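Uncharacterized protein (Bacteroides caccae, PDB 4L7A) is of unknown function but is probably a zinc-dependent metallopeptidase of clan MA, carrying the HExxH sequence of that clan. Local coordinates at residues Val32-Asn36 with Leu83-Arg87; Trp73-Tyr77 with Met142-Phe146; Gly98-Trp102 with Tyr121-Trp125; Asp159-Ser164 with Gln231-Val236; Thr203-Leu207 with Leu248-Arg252. The contacts are given in a common frame with arbitrary orientation. Where two conformers were deposited one is given. Residue numbers count along the deposited sequence, not the author numbering.

Contact 1. Residues Val32-Asn36 with Leu83-Arg87; sequences VNPYN and LDFTR
The end of helix 17-35 is met here by the start of the short helix 83-88, with Tyr35 and Arg87 closest along the backbone, their CA atoms 5.6 Å apart. Helical geometry in 32-36 lasts through Tyr35, with a kink at Pro34, whose nitrogen cannot bond to the preceding turn. Asn36 then leaves it with positive phi (56/42), while its N still bonds to Val32 O at 2.8 Å. Residues 83-87 are regular helix. The side chain of Arg87, with chi1 m, chi2 t, chi3 p and chi4 near 76°, reaches across so that its guanidinium meets two oxygens near its own plane: NH1 donates to Pro34 O at 2.9 Å and NH2 to Asn36 OD1 at 2.6 Å. Arg87 NH1 also makes a weak bond to Asn36 OD1 at 3.0 Å. Asn36 (chi1 m) points toward the partner helix. Tyr35, also m, starts away from it, yet its ring swings back until CE1 lies 3.5 Å from Leu83 CD1 (Leu83 chi1 t, chi2 p) and 3.9 Å from Thr86 CG2. The hydroxyls of Tyr35 and Thr86 both bond to Asp78 of helix 59-81. Across the contact, a charged guanidinium is thus held by two uncharged oxygens, a backbone carbonyl and a side-chain amide, through charge-assisted hydrogen bonds and no ion pair.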
# COMPACT_ATOMS: atom_id res chain seq x y z
N VAL A 32 -13.57 -11.86 1.52
CA VAL A 32 -14.16 -12.52 0.35
C VAL A 32 -15.50 -11.92 0.03
O VAL A 32 -15.68 -11.40 -1.08
CB VAL A 32 -14.38 -14.02 0.53
CG1 VAL A 32 -15.01 -14.61 -0.78
CG2 VAL A 32 -13.09 -14.75 0.81
N ASN A 33 -16.41 -11.90 0.99
CA ASN A 33 -17.74 -11.40 0.65
C ASN A 33 -17.83 -9.94 0.27
O ASN A 33 -18.47 -9.66 -0.72
CB ASN A 33 -18.78 -11.77 1.69
CG ASN A 33 -19.04 -13.26 1.71
OD1 ASN A 33 -18.66 -13.99 0.80
ND2 ASN A 33 -19.63 -13.73 2.78
N PRO A 34 -17.21 -9.01 1.03
CA PRO A 34 -17.36 -7.61 0.62
C PRO A 34 -16.48 -7.21 -0.57
O PRO A 34 -16.88 -6.33 -1.34
CB PRO A 34 -16.91 -6.82 1.86
CG PRO A 34 -16.95 -7.74 2.97
CD PRO A 34 -16.68 -9.11 2.39
N TYR A 35 -15.30 -7.82 -0.72
CA TYR A 35 -14.30 -7.32 -1.68
C TYR A 35 -13.79 -8.31 -2.71
O TYR A 35 -12.98 -7.95 -3.57
CB TYR A 35 -13.08 -6.83 -0.88
CG TYR A 35 -13.41 -5.90 0.24
CD1 TYR A 35 -13.90 -4.63 -0.02
CD2 TYR A 35 -13.21 -6.26 1.54
CE1 TYR A 35 -14.18 -3.78 0.97
CE2 TYR A 35 -13.47 -5.39 2.57
CZ TYR A 35 -13.98 -4.17 2.27
OH TYR A 35 -14.24 -3.28 3.25
N ASN A 36 -14.21 -9.56 -2.61
CA ASN A 36 -13.71 -10.64 -3.48
C ASN A 36 -12.18 -10.76 -3.40
O ASN A 36 -11.51 -10.94 -4.39
CB ASN A 36 -14.18 -10.46 -4.93
CG ASN A 36 -15.68 -10.36 -5.04
OD1 ASN A 36 -16.21 -9.59 -5.83
ND2 ASN A 36 -16.38 -11.12 -4.24
N LEU A 83 -17.83 1.35 -1.64
CA LEU A 83 -17.46 -0.03 -1.79
C LEU A 83 -17.03 -0.30 -3.22
O LEU A 83 -16.05 -1.01 -3.46
CB LEU A 83 -18.60 -0.94 -1.38
CG LEU A 83 -18.22 -2.42 -1.40
CD1 LEU A 83 -17.33 -2.74 -0.20
CD2 LEU A 83 -19.49 -3.34 -1.43
N ASP A 84 -17.69 0.35 -4.17
CA ASP A 84 -17.38 0.14 -5.58
C ASP A 84 -16.01 0.60 -5.96
O ASP A 84 -15.30 -0.04 -6.72
CB ASP A 84 -18.40 0.85 -6.46
CG ASP A 84 -19.74 0.15 -6.45
OD1 ASP A 84 -19.75 -1.06 -6.23
OD2 ASP A 84 -20.78 0.80 -6.64
N PHE A 85 -15.60 1.70 -5.38
CA PHE A 85 -14.23 2.21 -5.59
C PHE A 85 -13.22 1.22 -5.03
O PHE A 85 -12.25 0.80 -5.69
CB PHE A 85 -14.10 3.58 -4.90
CG PHE A 85 -12.69 4.06 -4.77
CD1 PHE A 85 -12.01 4.53 -5.88
CD2 PHE A 85 -12.08 4.08 -3.55
CE1 PHE A 85 -10.73 4.98 -5.78
CE2 PHE A 85 -10.76 4.56 -3.41
CZ PHE A 85 -10.08 5.00 -4.53
N THR A 86 -13.44 0.82 -3.78
CA THR A 86 -12.52 -0.12 -3.13
C THR A 86 -12.37 -1.37 -3.94
O THR A 86 -11.25 -1.82 -4.18
CB THR A 86 -12.98 -0.47 -1.70
OG1 THR A 86 -13.25 0.75 -1.02
CG2 THR A 86 -11.92 -1.24 -0.92
N ARG A 87 -13.49 -1.91 -4.41
CA ARG A 87 -13.46 -3.11 -5.22
C ARG A 87 -12.74 -2.88 -6.52
O ARG A 87 -12.17 -3.81 -7.06
CB ARG A 87 -14.88 -3.68 -5.48
CG ARG A 87 -15.50 -4.31 -4.22
CD ARG A 87 -17.05 -4.41 -4.28
NE ARG A 87 -17.43 -5.38 -5.30
CZ ARG A 87 -17.34 -6.72 -5.17
NH1 ARG A 87 -16.87 -7.31 -4.06
NH2 ARG A 87 -17.74 -7.51 -6.16

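Contact 2. Residues Trp73-Tyr77 with Met142-Phe146; sequences WLEAY and MHHEF
Helices 59-81 and 131-153 pass at a distance, the axes of segments 73-77 and 142-146 approaching to 12.8 Å and crossing at -49°; the nearest CA pair, Trp73 and His143, is 8.3 Å apart. Large side chains fill that gap. The polar link is the hydrogen bond between Tyr77 OH and His143 ND1 (2.7 Å; both residues chi1 m), with either as possible donor. Water 1 joins Tyr77 OH (2.9 Å) to His143 O (2.8 Å). Among the aromatic contacts, the five-membered ring of Trp73 (chi1 149°) makes an offset stack with Phe146 (chi1 m), centroids 4.4 Å apart and planes at 29°, while Tyr77 and His143 meet rim to rim. Apolar packing adds selenomethionine Met142, whose CE touches Trp73 CZ3 at 3.7 Å. This aromatic cluster is built on the face of helix 131-153 turned to helix 59-81, whereas His144, which opens the HExxH sequence with Glu145, starts away from it; in clan MA metallopeptidases that motif typically binds zinc.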
# COMPACT_ATOMS: atom_id res chain seq x y z
N TRP A 73 -6.66 0.38 5.15
CA TRP A 73 -6.78 0.51 3.70
C TRP A 73 -8.24 0.26 3.27
O TRP A 73 -8.93 1.21 2.85
CB TRP A 73 -5.73 -0.32 2.94
CG TRP A 73 -6.21 -0.79 1.62
CD1 TRP A 73 -6.76 -0.06 0.61
CD2 TRP A 73 -6.25 -2.14 1.21
NE1 TRP A 73 -7.19 -0.90 -0.40
CE2 TRP A 73 -6.84 -2.18 -0.05
CE3 TRP A 73 -5.78 -3.32 1.77
CZ2 TRP A 73 -6.97 -3.38 -0.77
CZ3 TRP A 73 -5.98 -4.53 1.07
CH2 TRP A 73 -6.57 -4.53 -0.17
N LEU A 74 -8.74 -0.97 3.44
CA LEU A 74 -10.02 -1.34 2.85
C LEU A 74 -11.16 -0.48 3.39
O LEU A 74 -11.88 0.09 2.62
CB LEU A 74 -10.33 -2.79 3.08
CG LEU A 74 -9.55 -3.80 2.26
CD1 LEU A 74 -9.71 -5.18 2.85
CD2 LEU A 74 -10.01 -3.82 0.84
N GLU A 75 -11.21 -0.29 4.70
CA GLU A 75 -12.21 0.57 5.29
C GLU A 75 -12.01 2.05 5.03
O GLU A 75 -12.99 2.81 5.09
CB GLU A 75 -12.37 0.31 6.79
CG GLU A 75 -13.15 -0.98 7.08
CD GLU A 75 -13.31 -1.19 8.59
OE1 GLU A 75 -13.54 -0.22 9.34
OE2 GLU A 75 -13.14 -2.30 9.04
N ALA A 76 -10.78 2.47 4.73
CA ALA A 76 -10.52 3.87 4.45
C ALA A 76 -11.05 4.25 3.08
O ALA A 76 -11.70 5.28 2.86
CB ALA A 76 -9.01 4.15 4.56
N TYR A 77 -10.72 3.41 2.14
CA TYR A 77 -11.23 3.52 0.80
C TYR A 77 -12.76 3.45 0.81
O TYR A 77 -13.39 4.25 0.12
CB TYR A 77 -10.63 2.43 -0.08
CG TYR A 77 -9.21 2.67 -0.59
CD1 TYR A 77 -8.29 3.46 0.09
CD2 TYR A 77 -8.77 2.04 -1.79
CE1 TYR A 77 -6.96 3.66 -0.42
CE2 TYR A 77 -7.49 2.20 -2.27
CZ TYR A 77 -6.59 3.02 -1.59
OH TYR A 77 -5.36 3.17 -2.12
N MSE A 142 1.50 -0.83 -1.38
CA MSE A 142 0.13 -1.20 -1.68
C MSE A 142 -0.67 -0.09 -2.35
O MSE A 142 -1.25 -0.32 -3.40
CB MSE A 142 -0.59 -1.72 -0.42
CG MSE A 142 -0.05 -3.10 0.01
SE MSE A 142 -0.60 -3.58 1.83
CE MSE A 142 -2.26 -4.48 1.31
N HIS A 143 -0.72 1.10 -1.73
CA HIS A 143 -1.42 2.22 -2.34
C HIS A 143 -0.86 2.55 -3.71
O HIS A 143 -1.58 2.97 -4.61
CB HIS A 143 -1.41 3.49 -1.47
CG HIS A 143 -2.14 3.32 -0.19
ND1 HIS A 143 -3.51 3.10 -0.14
CD2 HIS A 143 -1.70 3.26 1.09
CE1 HIS A 143 -3.88 2.94 1.12
NE2 HIS A 143 -2.80 3.01 1.89
N HIS A 144 0.42 2.33 -3.90
CA HIS A 144 1.02 2.59 -5.21
C HIS A 144 0.35 1.64 -6.24
O HIS A 144 -0.08 2.06 -7.28
CB HIS A 144 2.55 2.42 -5.18
CG HIS A 144 3.19 2.42 -6.53
ND1 HIS A 144 4.21 3.29 -6.88
CD2 HIS A 144 3.00 1.63 -7.62
CE1 HIS A 144 4.60 3.04 -8.12
NE2 HIS A 144 3.91 2.01 -8.58
N GLU A 145 0.30 0.36 -5.93
CA GLU A 145 -0.27 -0.66 -6.85
C GLU A 145 -1.75 -0.49 -7.06
O GLU A 145 -2.22 -0.68 -8.19
CB GLU A 145 0.01 -2.03 -6.32
CG GLU A 145 1.52 -2.38 -6.30
CD GLU A 145 2.08 -2.55 -7.71
OE1 GLU A 145 1.38 -3.15 -8.57
OE2 GLU A 145 3.20 -2.05 -7.96
N PHE A 146 -2.48 -0.10 -6.01
CA PHE A 146 -3.90 0.17 -6.19
C PHE A 146 -4.12 1.35 -7.13
O PHE A 146 -4.95 1.27 -8.02
CB PHE A 146 -4.63 0.34 -4.88
CG PHE A 146 -4.37 -0.76 -3.90
CD1 PHE A 146 -4.01 -2.03 -4.30
CD2 PHE A 146 -4.48 -0.52 -2.54
CE1 PHE A 146 -3.76 -3.03 -3.36
CE2 PHE A 146 -4.25 -1.52 -1.62
CZ PHE A 146 -3.88 -2.76 -2.02
O HOH W 1 -3.72 4.62 -4.00

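Contact 3. Residues Gly98-Trp102 with Tyr121-Trp125; sequences GSASW and YMGNW
Two hydrogen bonds fasten the loop after strand 93-98 to the end of strand 115-122: Ser99 N donates to Met122 O at 2.8 Å, and the indole NE1 of Trp125 donates to Ser99 O, also at 2.8 Å. The first belongs to a parallel bridge between Gly98 and Met122, CA atoms 5.0 Å apart, with a CA-H...O contact from Gly98 CA to Met122 O at 3.3 Å. Residues 100-101 and 123-125 are loop. Ser99 (chi1 t) turns its OG onto Ser101 O at 2.9 Å and also bonds to Asn53; its CB rests 4.0 Å from Tyr121 CB. Trp125, chi1 p and chi2 -93°, lays one ring face against the loop: Ser101 CA sits 3.7 Å from the centroid of its five-membered ring and Trp102 CB 4.0 Å from that of its six-membered ring, both CH-pi contacts. Past the backbone bridge a side chain therefore takes over: the indole of Trp125 satisfies the Ser99 carbonyl with its nitrogen while its face packs on Ser101 CA and Trp102 CB.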
# COMPACT_ATOMS: atom_id res chain seq x y z
N GLY A 98 5.72 -16.06 6.51
CA GLY A 98 6.60 -15.68 7.64
C GLY A 98 8.06 -15.44 7.24
O GLY A 98 8.60 -16.15 6.41
N SER A 99 8.67 -14.42 7.85
CA SER A 99 10.07 -14.13 7.65
C SER A 99 10.82 -13.84 8.95
O SER A 99 10.27 -13.24 9.87
CB SER A 99 10.18 -12.93 6.74
OG SER A 99 11.51 -12.76 6.31
N ALA A 100 12.08 -14.28 8.99
CA ALA A 100 12.95 -14.11 10.12
C ALA A 100 13.26 -12.65 10.40
O ALA A 100 13.45 -12.31 11.54
CB ALA A 100 14.22 -14.87 9.91
N SER A 101 13.25 -11.79 9.38
CA SER A 101 13.46 -10.36 9.55
C SER A 101 12.91 -9.57 8.38
O SER A 101 12.37 -10.16 7.40
CB SER A 101 14.95 -10.07 9.71
OG SER A 101 15.15 -8.73 10.14
N TRP A 102 13.06 -8.25 8.48
CA TRP A 102 12.67 -7.31 7.43
C TRP A 102 13.76 -7.09 6.40
O TRP A 102 13.50 -6.47 5.37
CB TRP A 102 12.35 -5.95 8.04
CG TRP A 102 13.52 -5.22 8.58
CD1 TRP A 102 14.43 -4.46 7.86
CD2 TRP A 102 13.91 -5.12 9.94
NE1 TRP A 102 15.37 -3.95 8.70
CE2 TRP A 102 15.08 -4.32 9.98
CE3 TRP A 102 13.40 -5.64 11.12
CZ2 TRP A 102 15.74 -4.03 11.18
CZ3 TRP A 102 14.07 -5.36 12.34
CH2 TRP A 102 15.22 -4.55 12.35
N TYR A 121 5.50 -10.30 3.82
CA TYR A 121 6.39 -11.04 4.67
C TYR A 121 6.31 -10.39 6.05
O TYR A 121 6.47 -9.16 6.20
CB TYR A 121 7.82 -11.04 4.09
CG TYR A 121 7.90 -11.85 2.84
CD1 TYR A 121 7.65 -11.32 1.59
CD2 TYR A 121 8.24 -13.21 2.90
CE1 TYR A 121 7.70 -12.13 0.44
CE2 TYR A 121 8.32 -13.99 1.79
CZ TYR A 121 8.02 -13.47 0.56
OH TYR A 121 8.13 -14.33 -0.52
N MSE A 122 6.09 -11.24 7.06
CA MSE A 122 5.88 -10.77 8.41
C MSE A 122 6.47 -11.68 9.47
O MSE A 122 6.76 -12.81 9.22
CB MSE A 122 4.36 -10.58 8.73
CG MSE A 122 3.42 -11.48 8.00
SE MSE A 122 3.40 -13.39 8.48
CE MSE A 122 2.29 -13.34 10.08
N GLY A 123 6.59 -11.14 10.68
CA GLY A 123 7.09 -11.87 11.84
C GLY A 123 7.06 -10.93 13.03
O GLY A 123 6.74 -9.76 12.89
N ASN A 124 7.34 -11.42 14.21
CA ASN A 124 7.09 -10.55 15.36
C ASN A 124 8.24 -9.54 15.58
O ASN A 124 8.24 -8.86 16.58
CB ASN A 124 6.69 -11.35 16.62
CG ASN A 124 7.79 -12.25 17.08
OD1 ASN A 124 8.90 -12.23 16.52
ND2 ASN A 124 7.52 -13.02 18.13
N TRP A 125 9.19 -9.45 14.62
CA TRP A 125 10.04 -8.26 14.50
C TRP A 125 9.21 -6.99 14.19
O TRP A 125 9.73 -5.88 14.24
CB TRP A 125 11.12 -8.41 13.42
CG TRP A 125 10.61 -8.99 12.14
CD1 TRP A 125 10.61 -10.34 11.79
CD2 TRP A 125 10.00 -8.30 11.03
NE1 TRP A 125 10.05 -10.49 10.55
CE2 TRP A 125 9.69 -9.27 10.05
CE3 TRP A 125 9.67 -6.97 10.78
CZ2 TRP A 125 9.05 -8.96 8.86
CZ3 TRP A 125 9.06 -6.66 9.57
CH2 TRP A 125 8.75 -7.65 8.63

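Contact 4. Residues Asp159-Ser164 with Gln231-Val236; sequences DYDKIS and QKLAMV
Lys232, Tyr160 and Ile163 carry most of the interface between the short, weakly bonded helix at about 160-163 and one face of helix 211-244; the closest CA atoms, those of Tyr160 and Lys232, are 6.9 Å apart. Lys232 has chi1 m and then runs fully extended (t, t, t), its aliphatic chain lying beside the other two residues: CD is 3.5 Å from Tyr160 OH and CE 3.9 Å from Ile163 CG2. At the tip Lys232 NZ donates to Ser164 OG at 2.8 Å and to Gly185 O, and forms a salt bridge with Asp198. Tyr160, chi1 t, bonds to the same Asp198 through its hydroxyl and packs CE2 4.1 Å from Val236 CG2. Selenomethionine Met235 approaches the Tyr160 ring edge-on, SE 5.4 Å from the centroid, a Met-aromatic contact. Ile163 (m, t) points toward helix 211-244, placing CD1 4.1 Å from Met235 CE and CG1 3.6 Å from Gln231 NE2. Helix 195-208 completes the surroundings, supplying Asp198 and packing Ile199 and Val202 against Tyr160, so that three helices converge here.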
# COMPACT_ATOMS: atom_id res chain seq x y z
N ASP A 159 -1.58 14.91 -20.22
CA ASP A 159 -0.73 16.05 -19.88
C ASP A 159 0.20 15.85 -18.66
O ASP A 159 1.18 16.55 -18.55
CB ASP A 159 -1.56 17.32 -19.69
CG ASP A 159 -2.08 17.92 -21.01
OD1 ASP A 159 -1.67 17.52 -22.14
OD2 ASP A 159 -2.90 18.83 -20.89
N TYR A 160 -0.08 14.88 -17.78
CA TYR A 160 0.78 14.61 -16.63
C TYR A 160 2.16 14.28 -17.11
O TYR A 160 3.16 14.73 -16.52
CB TYR A 160 0.25 13.43 -15.77
CG TYR A 160 0.97 13.22 -14.49
CD1 TYR A 160 2.15 12.51 -14.45
CD2 TYR A 160 0.48 13.73 -13.29
CE1 TYR A 160 2.83 12.34 -13.24
CE2 TYR A 160 1.11 13.55 -12.11
CZ TYR A 160 2.28 12.88 -12.08
OH TYR A 160 2.91 12.72 -10.88
N ASP A 161 2.20 13.48 -18.17
CA ASP A 161 3.44 13.00 -18.71
C ASP A 161 4.35 14.10 -19.18
O ASP A 161 5.56 13.93 -19.19
CB ASP A 161 3.16 12.09 -19.90
CG ASP A 161 2.49 10.79 -19.50
OD1 ASP A 161 2.11 10.58 -18.34
OD2 ASP A 161 2.28 9.94 -20.35
N LYS A 162 3.79 15.23 -19.59
CA LYS A 162 4.64 16.31 -20.10
C LYS A 162 5.33 17.09 -19.01
O LYS A 162 6.37 17.72 -19.26
CB LYS A 162 3.81 17.34 -20.87
CG LYS A 162 3.15 16.81 -22.08
CD LYS A 162 2.35 17.94 -22.70
CE LYS A 162 1.62 17.48 -23.93
NZ LYS A 162 0.94 18.69 -24.51
N ILE A 163 4.74 17.10 -17.81
CA ILE A 163 5.22 18.00 -16.76
C ILE A 163 6.74 17.85 -16.54
O ILE A 163 7.46 18.83 -16.54
CB ILE A 163 4.46 17.81 -15.45
CG1 ILE A 163 3.01 18.27 -15.65
CG2 ILE A 163 5.07 18.64 -14.34
CD1 ILE A 163 2.08 17.79 -14.60
N SER A 164 7.23 16.63 -16.43
CA SER A 164 8.66 16.41 -16.21
C SER A 164 9.35 15.75 -17.39
O SER A 164 10.38 15.13 -17.24
CB SER A 164 8.84 15.57 -14.96
OG SER A 164 8.51 16.25 -13.77
N GLN A 231 1.90 21.06 -8.95
CA GLN A 231 1.12 20.87 -10.16
C GLN A 231 0.68 19.40 -10.35
O GLN A 231 -0.48 19.12 -10.70
CB GLN A 231 1.95 21.34 -11.35
CG GLN A 231 1.25 21.16 -12.66
CD GLN A 231 2.12 21.60 -13.81
OE1 GLN A 231 3.23 22.06 -13.63
NE2 GLN A 231 1.59 21.49 -15.00
N LYS A 232 1.61 18.46 -10.12
CA LYS A 232 1.32 17.04 -10.19
C LYS A 232 0.25 16.63 -9.20
O LYS A 232 -0.74 15.92 -9.55
CB LYS A 232 2.61 16.21 -9.93
CG LYS A 232 3.58 16.33 -11.07
CD LYS A 232 4.88 15.57 -10.80
CE LYS A 232 5.75 15.56 -12.01
NZ LYS A 232 7.10 14.89 -11.74
N LEU A 233 0.40 17.10 -7.97
CA LEU A 233 -0.59 16.77 -6.94
C LEU A 233 -1.96 17.34 -7.24
O LEU A 233 -2.97 16.67 -6.98
CB LEU A 233 -0.11 17.21 -5.57
CG LEU A 233 -1.08 17.03 -4.41
CD1 LEU A 233 -1.31 15.57 -4.08
CD2 LEU A 233 -0.55 17.76 -3.16
N ALA A 234 -2.02 18.56 -7.78
CA ALA A 234 -3.32 19.12 -8.10
C ALA A 234 -3.98 18.28 -9.19
O ALA A 234 -5.20 17.99 -9.16
CB ALA A 234 -3.19 20.53 -8.54
N MSE A 235 -3.19 17.85 -10.16
CA MSE A 235 -3.71 17.05 -11.26
C MSE A 235 -4.21 15.67 -10.78
O MSE A 235 -5.27 15.20 -11.20
CB MSE A 235 -2.64 16.88 -12.32
CG MSE A 235 -3.25 16.33 -13.62
SE MSE A 235 -2.03 16.48 -15.15
CE MSE A 235 -1.93 18.39 -15.31
N VAL A 236 -3.47 15.04 -9.88
CA VAL A 236 -3.91 13.79 -9.24
C VAL A 236 -5.23 13.99 -8.45
O VAL A 236 -6.16 13.20 -8.59
CB VAL A 236 -2.83 13.20 -8.31
CG1 VAL A 236 -3.33 11.95 -7.56
CG2 VAL A 236 -1.62 12.82 -9.12

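Contact 5. Residues Thr203-Leu207 with Leu248-Arg252; sequences TACFL and LDLLR
Segments 203-207 and 248-252, both regular helix, run at 52° to one another with axes 9.8 Å apart at closest approach; the backbones are nearest at their C-terminal ends, where the CA atoms of Leu207 and Arg252 lie 4.5 Å apart. Two bumps on the first helix shape the fit. Leu207 (m, t) pushes CD2 into the hollow formed by Leu248, Leu251 and the backbone of Arg252, lying 3.7 Å from Leu248 CD1, 3.9 Å from Leu251 CG and 3.6 Å from Arg252 N. Phe206, chi1 t, projects its ring between Leu248 and Arg252: CD2 is 3.6 Å from Leu248 CD2, and Arg252 CD lies over the ring face, 3.8 Å from the centroid, in a CH-pi contact. Arg252 (t, t, p, chi4 near 85°) folds back along its own helix, where NE and NH2 bond to Asp249 OD1 at 3.1 and 2.8 Å as a salt bridge. Asp249 OD1 also lies 3.6 Å from Phe206 CZ. No direct hydrogen bond crosses the interface; at its tightest end water 2 donates to Leu207 O (2.7 Å) and Arg252 O (2.8 Å). Around this largely buried junction, helix 211-244 contributes Val236 beside Thr203 and Leu248, and Leu233 and Trp214 beside Phe206. Helix 131-153 packs on Thr203 and Ala204, while Leu251 rests against Tyr77 and Val80 of helix 59-81.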
# COMPACT_ATOMS: atom_id res chain seq x y z
N THR A 203 0.56 9.70 -5.65
CA THR A 203 -0.64 9.25 -4.96
C THR A 203 -0.34 8.49 -3.66
O THR A 203 -0.90 8.78 -2.60
CB THR A 203 -1.47 8.30 -5.89
OG1 THR A 203 -1.70 8.91 -7.18
CG2 THR A 203 -2.82 7.96 -5.26
N ALA A 204 0.58 7.51 -3.74
CA ALA A 204 0.93 6.68 -2.60
C ALA A 204 1.69 7.45 -1.52
O ALA A 204 1.48 7.20 -0.31
CB ALA A 204 1.79 5.53 -3.04
N CYS A 205 2.56 8.35 -1.94
CA CYS A 205 3.26 9.22 -0.95
C CYS A 205 2.28 10.18 -0.28
O CYS A 205 2.27 10.36 0.95
CB CYS A 205 4.40 9.99 -1.57
SG CYS A 205 5.81 8.94 -2.11
N PHE A 206 1.42 10.81 -1.08
CA PHE A 206 0.47 11.73 -0.54
C PHE A 206 -0.44 11.03 0.48
O PHE A 206 -0.70 11.60 1.55
CB PHE A 206 -0.38 12.38 -1.63
CG PHE A 206 -1.27 13.46 -1.12
CD1 PHE A 206 -0.72 14.65 -0.64
CD2 PHE A 206 -2.63 13.29 -1.09
CE1 PHE A 206 -1.52 15.68 -0.13
CE2 PHE A 206 -3.46 14.32 -0.60
CZ PHE A 206 -2.89 15.53 -0.12
N LEU A 207 -0.87 9.80 0.18
CA LEU A 207 -1.78 9.13 1.06
C LEU A 207 -1.14 8.63 2.35
O LEU A 207 -1.81 8.55 3.33
CB LEU A 207 -2.52 7.98 0.34
CG LEU A 207 -3.50 8.39 -0.74
CD1 LEU A 207 -4.21 7.14 -1.34
CD2 LEU A 207 -4.53 9.35 -0.14
N LEU A 248 -9.17 13.19 -2.49
CA LEU A 248 -7.93 12.61 -2.10
C LEU A 248 -7.36 13.18 -0.75
O LEU A 248 -6.81 12.42 0.06
CB LEU A 248 -6.88 12.81 -3.20
CG LEU A 248 -5.61 11.95 -3.06
CD1 LEU A 248 -5.93 10.50 -3.34
CD2 LEU A 248 -4.54 12.42 -4.04
N ASP A 249 -7.51 14.48 -0.52
CA ASP A 249 -7.07 15.08 0.76
C ASP A 249 -7.83 14.46 1.92
O ASP A 249 -7.24 14.09 2.94
CB ASP A 249 -7.18 16.63 0.78
CG ASP A 249 -6.43 17.26 1.98
OD1 ASP A 249 -5.24 16.89 2.30
OD2 ASP A 249 -7.02 18.12 2.64
N LEU A 250 -9.14 14.29 1.75
CA LEU A 250 -9.93 13.63 2.76
C LEU A 250 -9.44 12.19 2.99
O LEU A 250 -9.37 11.75 4.13
CB LEU A 250 -11.39 13.63 2.33
CG LEU A 250 -12.34 12.95 3.31
CD1 LEU A 250 -12.23 13.62 4.68
CD2 LEU A 250 -13.83 12.97 2.74
N LEU A 251 -9.17 11.47 1.90
CA LEU A 251 -8.69 10.09 1.99
C LEU A 251 -7.35 10.05 2.73
O LEU A 251 -7.16 9.19 3.59
CB LEU A 251 -8.59 9.41 0.62
CG LEU A 251 -8.09 7.94 0.57
CD1 LEU A 251 -8.94 7.02 1.37
CD2 LEU A 251 -8.11 7.44 -0.83
N ARG A 252 -6.46 10.97 2.42
CA ARG A 252 -5.20 11.07 3.20
C ARG A 252 -5.44 11.20 4.72
O ARG A 252 -4.78 10.52 5.52
CB ARG A 252 -4.33 12.24 2.69
CG ARG A 252 -3.05 12.46 3.52
CD ARG A 252 -2.33 13.76 3.09
NE ARG A 252 -3.18 14.91 3.38
CZ ARG A 252 -3.21 15.52 4.58
NH1 ARG A 252 -2.44 15.13 5.57
NH2 ARG A 252 -4.04 16.54 4.80
O HOH W 2 -2.11 9.78 5.66

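Overall arrangement
Contact 2, about 6 Å from the centre of the chain, is the hub of the helical core. Contact 1 touches it, Tyr35 and Thr86 on Leu74 and Phe85 and Thr86 on Tyr77; helix 83-88 directly follows helix 59-81. Contact 5, centred 10 Å away, meets it through Ala204 and Leu251 and touches contact 4, 15 Å off between centres, through helix 211-244. Along the chain the segments of contacts 1 and 2 alternate, as do those of contacts 4 and 5. Contact 3, between the segments of contact 2 in sequence, stands apart on the sheet, 37 Å from contact 4 between centres. The HExxH helix is thus set amid packed helices, with the sheet to one side.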